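Local structure of phosphoacetylglucosamine mutase (Aspergillus lentulus, 5O9X) at residues Y169-R172 / C173-L177; K273-I276 / L277-C280; A406-R409 / S410-L414; G508-D511 / A512-Y516. The protein catalyses the interconversion of N-acetylglucosamine 6-phosphate and N-acetylglucosamine 1-phosphate, which supplies the precursor of UDP-N-acetylglucosamine. The protein carries 1 engineered substitution. All coordinates share one frame; numbering follows the deposited sequence.

Interaction 1: Y169-R172 / C173-L177; sequences YVVR and CKNTL
The thiol of C173 lies over one face of the Y169 ring, a cysteine sulfur-aromatic contact one helical turn along the chain. SG is 3.5 Å from the ring centroid and 22° off the ring normal. It is shifted toward the hydroxyl end, where SG to CZ of Y169 is 3.2 Å, a tight fit. Two first torsions bring the groups together. The Y169 ring is anti to its own backbone N (chi1 163°). In C173, SG stands anti to the carbonyl carbon, leaning back beside the backbone N and toward the preceding turn. Beneath the side chains, C173 N donates to Y169 O at 2.9 Å. K174 N bonds to V170 O in the same way, also at 2.9 Å. One residue further round the helix, K174 runs alongside V170, pointing the same way, with CD 4.1 Å from V170 CG1. The last turn closes less regularly. N175 N bonds to V171 O at 3.1 Å. T176 OG1 gives its proton to R172 O at 3.0 Å, coming from above the carbonyl plane rather than along a lone pair. T176 OG1 is also bonded to the backbone N of Y183, and R172 makes a cation-pi contact with the Y183 ring. The hydroxyl of Y169 is held by E185 O, which helps fix the ring under the sulfur, and the ring meets Y191 of helix 188-202 edge-to-face. V170 and V171 pack on V129 of strand 127-132, and V170 also on M159 of strand 155-161, so helix 164-176 covers this part of the domain I sheet.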
loop_
_atom_site.group_PDB
_atom_site.type_symbol
_atom_site.label_atom_id
_atom_site.label_comp_id
_atom_site.label_asym_id
_atom_site.label_seq_id
_atom_site.Cartn_x
_atom_site.Cartn_y
_atom_site.Cartn_z
ATOM N N TYR A 169 2.583 4.580 -11.195
ATOM C CA TYR A 169 1.871 5.094 -12.394
ATOM C C TYR A 169 2.852 5.467 -13.516
ATOM O O TYR A 169 2.644 5.057 -14.665
ATOM C CB TYR A 169 0.937 6.312 -12.028
ATOM C CG TYR A 169 0.516 7.105 -13.203
ATOM C CD1 TYR A 169 -0.729 6.785 -13.890
ATOM C CD2 TYR A 169 1.309 8.137 -13.708
ATOM C CE1 TYR A 169 -1.136 7.531 -14.996
ATOM C CE2 TYR A 169 0.903 8.853 -14.837
ATOM C CZ TYR A 169 -0.299 8.542 -15.479
ATOM O OH TYR A 169 -0.696 9.275 -16.623
ATOM N N VAL A 170 3.925 6.198 -13.185
ATOM C CA VAL A 170 4.947 6.648 -14.162
ATOM C C VAL A 170 5.641 5.432 -14.819
ATOM O O VAL A 170 5.829 5.427 -16.037
ATOM C CB VAL A 170 6.017 7.579 -13.539
ATOM C CG1 VAL A 170 7.181 7.848 -14.503
ATOM C CG2 VAL A 170 5.382 8.911 -13.172
ATOM N N VAL A 171 6.048 4.459 -14.008
ATOM C CA VAL A 171 6.671 3.206 -14.494
ATOM C C VAL A 171 5.753 2.501 -15.547
ATOM O O VAL A 171 6.212 2.246 -16.661
ATOM C CB VAL A 171 7.005 2.221 -13.350
ATOM C CG1 VAL A 171 7.565 0.901 -13.976
ATOM C CG2 VAL A 171 8.084 2.882 -12.407
ATOM N N ARG A 172 4.514 2.193 -15.161
ATOM C CA ARG A 172 3.502 1.607 -16.071
ATOM C C ARG A 172 3.337 2.468 -17.344
ATOM O O ARG A 172 3.451 1.941 -18.476
ATOM C CB ARG A 172 2.194 1.333 -15.375
ATOM C CG ARG A 172 1.270 0.532 -16.245
ATOM C CD ARG A 172 0.040 0.202 -15.477
ATOM N NE ARG A 172 -0.871 -0.683 -16.204
ATOM C CZ ARG A 172 -1.852 -1.360 -15.598
ATOM N NH1 ARG A 172 -2.031 -1.237 -14.289
ATOM N NH2 ARG A 172 -2.650 -2.170 -16.279
ATOM N N CYS A 173 3.157 3.771 -17.194
ATOM C CA CYS A 173 3.055 4.634 -18.385
ATOM C C CYS A 173 4.242 4.521 -19.326
ATOM O O CYS A 173 4.042 4.360 -20.553
ATOM C CB CYS A 173 2.864 6.131 -18.040
ATOM S SG CYS A 173 1.224 6.382 -17.345
ATOM N N LYS A 174 5.465 4.628 -18.805
ATOM C CA LYS A 174 6.615 4.646 -19.718
ATOM C C LYS A 174 6.759 3.247 -20.431
ATOM O O LYS A 174 7.297 3.138 -21.544
ATOM C CB LYS A 174 7.906 4.988 -18.981
ATOM C CG LYS A 174 7.964 6.350 -18.331
ATOM C CD LYS A 174 9.338 6.587 -17.771
ATOM C CE LYS A 174 10.303 6.985 -18.886
ATOM N NZ LYS A 174 9.953 8.255 -19.558
ATOM N N ASN A 175 6.315 2.181 -19.777
ATOM C CA ASN A 175 6.468 0.861 -20.392
ATOM C C ASN A 175 5.320 0.506 -21.350
ATOM O O ASN A 175 5.361 -0.541 -21.984
ATOM C CB ASN A 175 6.650 -0.219 -19.339
ATOM C CG ASN A 175 8.020 -0.148 -18.673
ATOM O OD1 ASN A 175 8.114 -0.245 -17.445
ATOM N ND2 ASN A 175 9.058 0.046 -19.447
ATOM N N THR A 176 4.284 1.343 -21.401
ATOM C CA THR A 176 3.130 1.051 -22.225
ATOM C C THR A 176 2.879 2.141 -23.262
ATOM O O THR A 176 1.936 2.006 -24.066
ATOM C CB THR A 176 1.840 0.829 -21.408
ATOM O OG1 THR A 176 1.503 2.055 -20.729
ATOM C CG2 THR A 176 1.954 -0.386 -20.450
ATOM N N LEU A 177 3.692 3.203 -23.245
ATOM C CA LEU A 177 3.414 4.375 -24.048
ATOM C C LEU A 177 3.459 3.893 -25.527
ATOM O O LEU A 177 4.307 3.056 -25.866
ATOM C CB LEU A 177 4.427 5.496 -23.746
ATOM C CG LEU A 177 4.192 6.875 -24.363
ATOM C CD1 LEU A 177 2.923 7.590 -23.874
ATOM C CD2 LEU A 177 5.430 7.758 -24.192
#

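Interaction 2: K273-I276 / L277-C280; sequences KASI and LDRC. Unlike the reference sequence in segment 273-276: I276 (reference Val).
D278 turns its side chain back across the bend toward S275. Its OD2 accepts the backbone N-H of S275 at 2.8 Å, with an N-H...O angle of 157°. The donor comes from above the carboxylate plane, 53° out of it. With CG anti to the carbonyl carbon (chi1 -79°), the D278 carboxylate lies beside its own backbone N and close to the start of the turn. A water joins the two residues a second time, giving a proton to OD2 of D278 at 2.7 Å and bonding to OG of S275. D278 OD2 is therefore gripped twice. The backbone closes a type II beta turn from S275 to D278, with D278 N donating to S275 O at 3.0 Å. L277 takes the third position, with a positive phi. Another water bridges S275 O and D278 O, donating to both. At the exposed corner the side chains of I276 and L277 cross obliquely, and CG2 of I276 lies 3.7 Å from CG of L277. On the inner side, A274 CB rests 3.6 Å from C280 SG. The turn leads into strand 279-283 of the domain II sheet. C280 packs on Y293 of strand 290-295 and T213 of strand 212-215. R279 points the other way and forms a salt bridge with E436 of helix 428-442.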
loop_
_atom_site.group_PDB
_atom_site.type_symbol
_atom_site.label_atom_id
_atom_site.label_comp_id
_atom_site.label_asym_id
_atom_site.label_seq_id
_atom_site.Cartn_x
_atom_site.Cartn_y
_atom_site.Cartn_z
ATOM N N LYS A 273 -9.761 19.598 13.930
ATOM C CA LYS A 273 -10.787 20.617 14.251
ATOM C C LYS A 273 -12.141 20.228 13.663
ATOM O O LYS A 273 -13.038 21.061 13.591
ATOM C CB LYS A 273 -10.339 21.979 13.659
ATOM C CG LYS A 273 -9.085 22.548 14.329
ATOM C CD LYS A 273 -9.224 22.637 15.844
ATOM C CE LYS A 273 -8.050 23.381 16.506
ATOM N NZ LYS A 273 -6.740 22.663 16.279
ATOM N N ALA A 274 -12.289 18.972 13.219
ATOM C CA ALA A 274 -13.535 18.512 12.586
ATOM C C ALA A 274 -14.750 18.595 13.498
ATOM O O ALA A 274 -14.646 18.407 14.710
ATOM C CB ALA A 274 -13.399 17.073 11.967
ATOM N N SER A 275 -15.878 18.988 12.921
ATOM C CA SER A 275 -17.129 19.040 13.682
ATOM C C SER A 275 -17.790 17.690 13.696
ATOM O O SER A 275 -17.489 16.820 12.858
ATOM C CB SER A 275 -18.089 20.104 13.039
ATOM O OG SER A 275 -17.449 21.388 13.003
ATOM N N ILE A 276 -18.740 17.526 14.617
ATOM C CA ILE A 276 -19.677 16.415 14.614
ATOM C C ILE A 276 -20.233 16.230 13.217
ATOM O O ILE A 276 -20.520 17.233 12.557
ATOM C CB ILE A 276 -20.803 16.684 15.661
ATOM C CG1 ILE A 276 -20.311 16.304 17.080
ATOM C CG2 ILE A 276 -22.055 15.942 15.326
ATOM C CD1 ILE A 276 -20.808 17.226 18.210
ATOM N N LEU A 277 -20.266 14.957 12.758
ATOM C CA LEU A 277 -20.730 14.522 11.436
ATOM C C LEU A 277 -19.864 14.965 10.208
ATOM O O LEU A 277 -20.214 14.604 9.089
ATOM C CB LEU A 277 -22.226 14.923 11.180
ATOM C CG LEU A 277 -23.340 14.439 12.162
ATOM C CD1 LEU A 277 -24.737 14.873 11.673
ATOM C CD2 LEU A 277 -23.265 12.934 12.358
ATOM N N ASP A 278 -18.766 15.727 10.386
ATOM C CA ASP A 278 -17.894 15.992 9.242
ATOM C C ASP A 278 -17.286 14.638 8.735
ATOM O O ASP A 278 -16.715 13.881 9.552
ATOM C CB ASP A 278 -16.748 16.928 9.606
ATOM C CG ASP A 278 -17.191 18.406 9.642
ATOM O OD1 ASP A 278 -18.307 18.721 9.135
ATOM O OD2 ASP A 278 -16.391 19.217 10.156
ATOM N N ARG A 279 -17.350 14.383 7.422
ATOM C CA ARG A 279 -16.722 13.145 6.884
ATOM C C ARG A 279 -15.212 13.440 6.774
ATOM O O ARG A 279 -14.849 14.451 6.148
ATOM C CB ARG A 279 -17.272 12.877 5.494
ATOM C CG ARG A 279 -16.760 11.592 4.778
ATOM C CD ARG A 279 -17.637 11.298 3.588
ATOM N NE ARG A 279 -17.473 12.238 2.414
ATOM C CZ ARG A 279 -18.296 13.263 2.095
ATOM N NH1 ARG A 279 -19.319 13.582 2.888
ATOM N NH2 ARG A 279 -18.047 14.004 1.019
ATOM N N CYS A 280 -14.363 12.583 7.383
ATOM C CA CYS A 280 -12.900 12.786 7.337
ATOM C C CYS A 280 -12.185 11.566 6.762
ATOM O O CYS A 280 -12.709 10.445 6.798
ATOM C CB CYS A 280 -12.382 12.986 8.757
ATOM S SG CYS A 280 -13.119 14.458 9.577
HETATM O O HOH W 1 -16.281 14.366 12.289
HETATM O O HOH W 2 -16.473 21.933 10.440
#

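Interaction 3: A406-R409 / S410-L414; sequences AQQR and SLECL
Q408 NE2 donates to E412 OE2 at 2.8 Å, with an N-H...O angle of 161°. The acceptor lies in the plane of the Q408 amide. E412 in turn uses its anti lone pair, the one facing away from its other oxygen. The two flat groups are not coplanar, since their planes stand 52° apart. Q408 starts out away from the following turn, with CG anti to the backbone N. It then bends at chi2 (61°), and this swings NE2 back, so that the edge of the amide points at OE2. OE2 of E412 also passes close to CG of Q408, at 3.1 Å. The pair is an i to i+4 side-chain bond between a neutral amide and a carboxylate, set along one flank of the alpha-helix 405-420 in domain III. It runs beside the backbone bond from E412 N to Q408 O, at 2.9 Å. The neighbouring i to i+4 bonds are regular, from L411 N to Q407 O at 2.8 Å and from C413 N to R409 O at 2.9 Å. On another flank the R409 chain bends at chi3 and folds back toward the start of the segment. The CA of A406 lies over one face of its guanidinium, 3.4 Å above the plane and offset toward the rim. The amide oxygen of Q407 bonds to S404 OG. S410 faces helix 306-324, where its OG bonds to the hydroxyl of S323. C413 packs on F316 and L320 of the same helix.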
loop_
_atom_site.group_PDB
_atom_site.type_symbol
_atom_site.label_atom_id
_atom_site.label_comp_id
_atom_site.label_asym_id
_atom_site.label_seq_id
_atom_site.Cartn_x
_atom_site.Cartn_y
_atom_site.Cartn_z
ATOM N N ALA A 406 -31.015 1.789 -18.505
ATOM C CA ALA A 406 -30.563 1.650 -17.053
ATOM C C ALA A 406 -29.321 0.741 -17.042
ATOM O O ALA A 406 -28.330 0.969 -16.281
ATOM C CB ALA A 406 -31.669 1.035 -16.147
ATOM N N GLN A 407 -29.340 -0.296 -17.901
ATOM C CA GLN A 407 -28.213 -1.238 -17.904
ATOM C C GLN A 407 -26.986 -0.619 -18.500
ATOM O O GLN A 407 -25.836 -0.807 -18.006
ATOM C CB GLN A 407 -28.597 -2.590 -18.578
ATOM C CG GLN A 407 -29.823 -3.255 -17.937
ATOM C CD GLN A 407 -30.319 -4.464 -18.748
ATOM O OE1 GLN A 407 -30.792 -4.303 -19.860
ATOM N NE2 GLN A 407 -30.269 -5.654 -18.156
ATOM N N GLN A 408 -27.189 0.164 -19.561
ATOM C CA GLN A 408 -26.080 0.908 -20.152
ATOM C C GLN A 408 -25.453 1.899 -19.136
ATOM O O GLN A 408 -24.228 2.112 -19.144
ATOM C CB GLN A 408 -26.605 1.708 -21.374
ATOM C CG GLN A 408 -25.537 2.454 -22.196
ATOM C CD GLN A 408 -24.491 1.484 -22.808
ATOM O OE1 GLN A 408 -24.819 0.321 -23.228
ATOM N NE2 GLN A 408 -23.213 1.928 -22.817
ATOM N N ARG A 409 -26.279 2.601 -18.361
ATOM C CA ARG A 409 -25.713 3.575 -17.388
ATOM C C ARG A 409 -24.796 2.840 -16.363
ATOM O O ARG A 409 -23.693 3.312 -16.034
ATOM C CB ARG A 409 -26.850 4.335 -16.637
ATOM C CG ARG A 409 -27.513 5.405 -17.530
ATOM C CD ARG A 409 -28.488 6.323 -16.764
ATOM N NE ARG A 409 -29.683 5.589 -16.264
ATOM C CZ ARG A 409 -30.814 5.414 -16.948
ATOM N NH1 ARG A 409 -30.917 5.887 -18.174
ATOM N NH2 ARG A 409 -31.817 4.778 -16.419
ATOM N N SER A 410 -25.272 1.697 -15.852
ATOM C CA SER A 410 -24.471 0.908 -14.924
ATOM C C SER A 410 -23.225 0.367 -15.579
ATOM O O SER A 410 -22.124 0.371 -14.956
ATOM C CB SER A 410 -25.332 -0.202 -14.360
ATOM O OG SER A 410 -26.213 0.383 -13.378
ATOM N N LEU A 411 -23.353 -0.097 -16.838
ATOM C CA LEU A 411 -22.177 -0.568 -17.540
ATOM C C LEU A 411 -21.136 0.551 -17.698
ATOM O O LEU A 411 -19.900 0.355 -17.430
ATOM C CB LEU A 411 -22.532 -1.231 -18.903
ATOM C CG LEU A 411 -21.322 -1.916 -19.593
ATOM C CD1 LEU A 411 -21.029 -3.258 -18.905
ATOM C CD2 LEU A 411 -21.679 -2.216 -21.041
ATOM N N GLU A 412 -21.592 1.741 -18.081
ATOM C CA GLU A 412 -20.693 2.871 -18.252
ATOM C C GLU A 412 -20.044 3.275 -16.917
ATOM O O GLU A 412 -18.907 3.682 -16.910
ATOM C CB GLU A 412 -21.426 4.103 -18.855
ATOM C CG GLU A 412 -21.408 4.045 -20.410
ATOM C CD GLU A 412 -22.388 5.011 -21.106
ATOM O OE1 GLU A 412 -22.346 6.238 -20.817
ATOM O OE2 GLU A 412 -23.208 4.544 -21.950
ATOM N N CYS A 413 -20.804 3.193 -15.818
ATOM C CA CYS A 413 -20.220 3.489 -14.497
ATOM C C CYS A 413 -19.113 2.462 -14.227
ATOM O O CYS A 413 -18.012 2.824 -13.848
ATOM C CB CYS A 413 -21.338 3.468 -13.433
ATOM S SG CYS A 413 -20.700 4.108 -11.870
ATOM N N LEU A 414 -19.346 1.181 -14.492
ATOM C CA LEU A 414 -18.283 0.190 -14.274
ATOM C C LEU A 414 -17.058 0.451 -15.094
ATOM O O LEU A 414 -15.924 0.308 -14.613
ATOM C CB LEU A 414 -18.758 -1.245 -14.579
ATOM C CG LEU A 414 -19.484 -1.995 -13.507
ATOM C CD1 LEU A 414 -20.109 -3.216 -14.160
ATOM C CD2 LEU A 414 -18.500 -2.387 -12.376
#

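Interaction 4: G508-D511 / A512-Y516; sequences GTED and AVRVY. With G16 (1,6-di-O-phosphono-alpha-D-glucopyranose), chain B.
R514 reaches back from the strand to E510, and its tip joins that carboxylate to the bound sugar bisphosphate. From CB the chain runs extended as far as NE. A turn at chi4 (-74°) then sets the NE and NH2 edge toward the phosphate. CD passes 3.5 Å from O1P of the 6-phosphate of G16. NE then donates to the same O1P at 2.8 Å. NH2 has two acceptors, both at the guanidinium edge: O2P of G16 at 2.9 Å and OE1 of E510 at 3.0 Å. The bond to E510 is a straight salt bridge (171°), and OE1 lies in the guanidinium plane. The two planes are 67° apart, and NH2 meets OE1 from above the carboxylate plane. NH1 donates to a water at 3.0 Å, and this water donates to OE1 of E510. OE1 is also bonded to H70 NE2, and OE2 pairs with R462, so E510 probably holds R514 in line for the phosphate. T509 OG1 adds a bond to O2P at 2.6 Å, which makes two grips on that oxygen. G508 N gives a nearly linear bond to O3P at 2.8 Å. S507 OG is also hydrogen-bonded to G16. The 508-511 loop and R514 of the following strand together form the phosphate-binding site of the C-terminal domain, consistent with the loop seen in other alpha-D-phosphohexomutases.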
loop_
_atom_site.group_PDB
_atom_site.type_symbol
_atom_site.label_atom_id
_atom_site.label_comp_id
_atom_site.label_asym_id
_atom_site.label_seq_id
_atom_site.Cartn_x
_atom_site.Cartn_y
_atom_site.Cartn_z
ATOM N N GLY A 508 7.753 -6.720 9.399
ATOM C CA GLY A 508 8.784 -6.617 8.336
ATOM C C GLY A 508 9.025 -5.209 7.904
ATOM O O GLY A 508 9.655 -4.987 6.816
ATOM N N THR A 509 8.525 -4.214 8.678
ATOM C CA THR A 509 8.820 -2.793 8.341
ATOM C C THR A 509 9.515 -2.048 9.517
ATOM O O THR A 509 10.096 -0.970 9.309
ATOM C CB THR A 509 7.574 -1.968 7.922
ATOM O OG1 THR A 509 6.635 -1.901 9.023
ATOM C CG2 THR A 509 6.880 -2.540 6.690
ATOM N N GLU A 510 9.359 -2.566 10.754
ATOM C CA GLU A 510 9.885 -2.013 11.968
ATOM C C GLU A 510 10.412 -3.137 12.833
ATOM O O GLU A 510 9.983 -4.290 12.683
ATOM C CB GLU A 510 8.727 -1.377 12.781
ATOM C CG GLU A 510 8.106 -0.219 12.070
ATOM C CD GLU A 510 6.921 0.284 12.882
ATOM O OE1 GLU A 510 5.744 0.322 12.392
ATOM O OE2 GLU A 510 7.225 0.585 14.035
ATOM N N ASP A 511 11.328 -2.792 13.749
ATOM C CA ASP A 511 11.809 -3.746 14.708
ATOM C C ASP A 511 10.805 -3.937 15.895
ATOM O O ASP A 511 10.947 -3.364 17.000
ATOM C CB ASP A 511 13.174 -3.287 15.237
ATOM C CG ASP A 511 13.870 -4.400 16.037
ATOM O OD1 ASP A 511 13.333 -5.536 16.108
ATOM O OD2 ASP A 511 14.940 -4.137 16.595
ATOM N N ALA A 512 9.733 -4.696 15.667
ATOM C CA ALA A 512 8.779 -5.009 16.713
ATOM C C ALA A 512 8.051 -6.291 16.339
ATOM O O ALA A 512 8.124 -6.741 15.175
ATOM C CB ALA A 512 7.737 -3.903 16.791
ATOM N N VAL A 513 7.335 -6.847 17.343
ATOM C CA VAL A 513 6.326 -7.847 17.114
ATOM C C VAL A 513 4.964 -7.139 17.273
ATOM O O VAL A 513 4.718 -6.468 18.311
ATOM C CB VAL A 513 6.469 -9.035 18.110
ATOM C CG1 VAL A 513 5.313 -10.047 17.995
ATOM C CG2 VAL A 513 7.735 -9.789 17.668
ATOM N N ARG A 514 4.025 -7.476 16.357
ATOM C CA ARG A 514 2.674 -6.899 16.468
ATOM C C ARG A 514 1.725 -7.880 17.106
ATOM O O ARG A 514 1.712 -9.038 16.720
ATOM C CB ARG A 514 2.130 -6.564 15.061
ATOM C CG ARG A 514 3.000 -5.575 14.291
ATOM C CD ARG A 514 2.230 -4.944 13.107
ATOM N NE ARG A 514 3.133 -4.110 12.248
ATOM C CZ ARG A 514 3.608 -2.898 12.601
ATOM N NH1 ARG A 514 3.335 -2.391 13.837
ATOM N NH2 ARG A 514 4.395 -2.219 11.708
ATOM N N VAL A 515 0.877 -7.373 18.007
ATOM C CA VAL A 515 -0.195 -8.186 18.577
ATOM C C VAL A 515 -1.501 -7.544 18.146
ATOM O O VAL A 515 -1.705 -6.337 18.363
ATOM C CB VAL A 515 -0.095 -8.219 20.122
ATOM C CG1 VAL A 515 -1.354 -8.851 20.765
ATOM C CG2 VAL A 515 1.204 -9.002 20.519
ATOM N N TYR A 516 -2.403 -8.400 17.693
ATOM C CA TYR A 516 -3.758 -7.948 17.398
ATOM C C TYR A 516 -4.700 -8.780 18.264
ATOM O O TYR A 516 -4.496 -9.996 18.439
ATOM C CB TYR A 516 -4.002 -8.249 15.894
ATOM C CG TYR A 516 -5.480 -8.008 15.519
ATOM C CD1 TYR A 516 -5.918 -6.704 15.271
ATOM C CD2 TYR A 516 -6.443 -9.074 15.545
ATOM C CE1 TYR A 516 -7.304 -6.434 14.944
ATOM C CE2 TYR A 516 -7.830 -8.806 15.233
ATOM C CZ TYR A 516 -8.229 -7.484 14.951
ATOM O OH TYR A 516 -9.591 -7.171 14.678
HETATM C C1 G16 B . 3.852 -1.772 4.433
HETATM C C2 G16 B . 3.245 -2.764 3.445
HETATM C C3 G16 B . 1.825 -3.199 3.930
HETATM C C4 G16 B . 1.796 -3.768 5.337
HETATM C C5 G16 B . 2.407 -2.733 6.273
HETATM C C6 G16 B . 2.722 -3.242 7.660
HETATM O O1 G16 B . 3.038 -0.596 4.468
HETATM O O2 G16 B . 3.191 -2.271 2.071
HETATM O O3 G16 B . 1.320 -4.045 2.974
HETATM O O4 G16 B . 0.433 -4.077 5.867
HETATM O O5 G16 B . 3.737 -2.349 5.850
HETATM O O6 G16 B . 3.694 -4.372 7.501
HETATM P P G16 B . 4.309 -5.058 8.836
HETATM O O1P G16 B . 3.144 -5.439 9.778
HETATM O O2P G16 B . 5.189 -4.002 9.547
HETATM O O3P G16 B . 5.220 -6.225 8.399
HETATM P "P'" G16 B . 3.607 0.892 4.085
HETATM O O1X G16 B . 4.644 0.722 2.942
HETATM O O2X G16 B . 4.404 1.405 5.327
HETATM O O3X G16 B . 2.442 1.797 3.881
HETATM O O HOH W 3 3.883 0.497 14.169
#

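Overall arrangement
The four contacts follow one another along the chain, and none nests in or crosses another. Interaction 1 comes first, near the C-terminal end of helix 164-176, which packs on the domain I sheet. Interaction 2 then closes a tight turn that leads into a strand of the domain II sheet. Interaction 3 lies on a helix of domain III. Interaction 4 closes the chain's bend between two strands of the C-terminal sheet, where one phosphate of the ligand is bound. The contacts do not touch. The nearest pair, interactions 1 and 3, are about 14 Å apart between nearest atoms. The centres of interactions 3 and 4 lie about 44 Å apart, on opposite sides of the chain's centre.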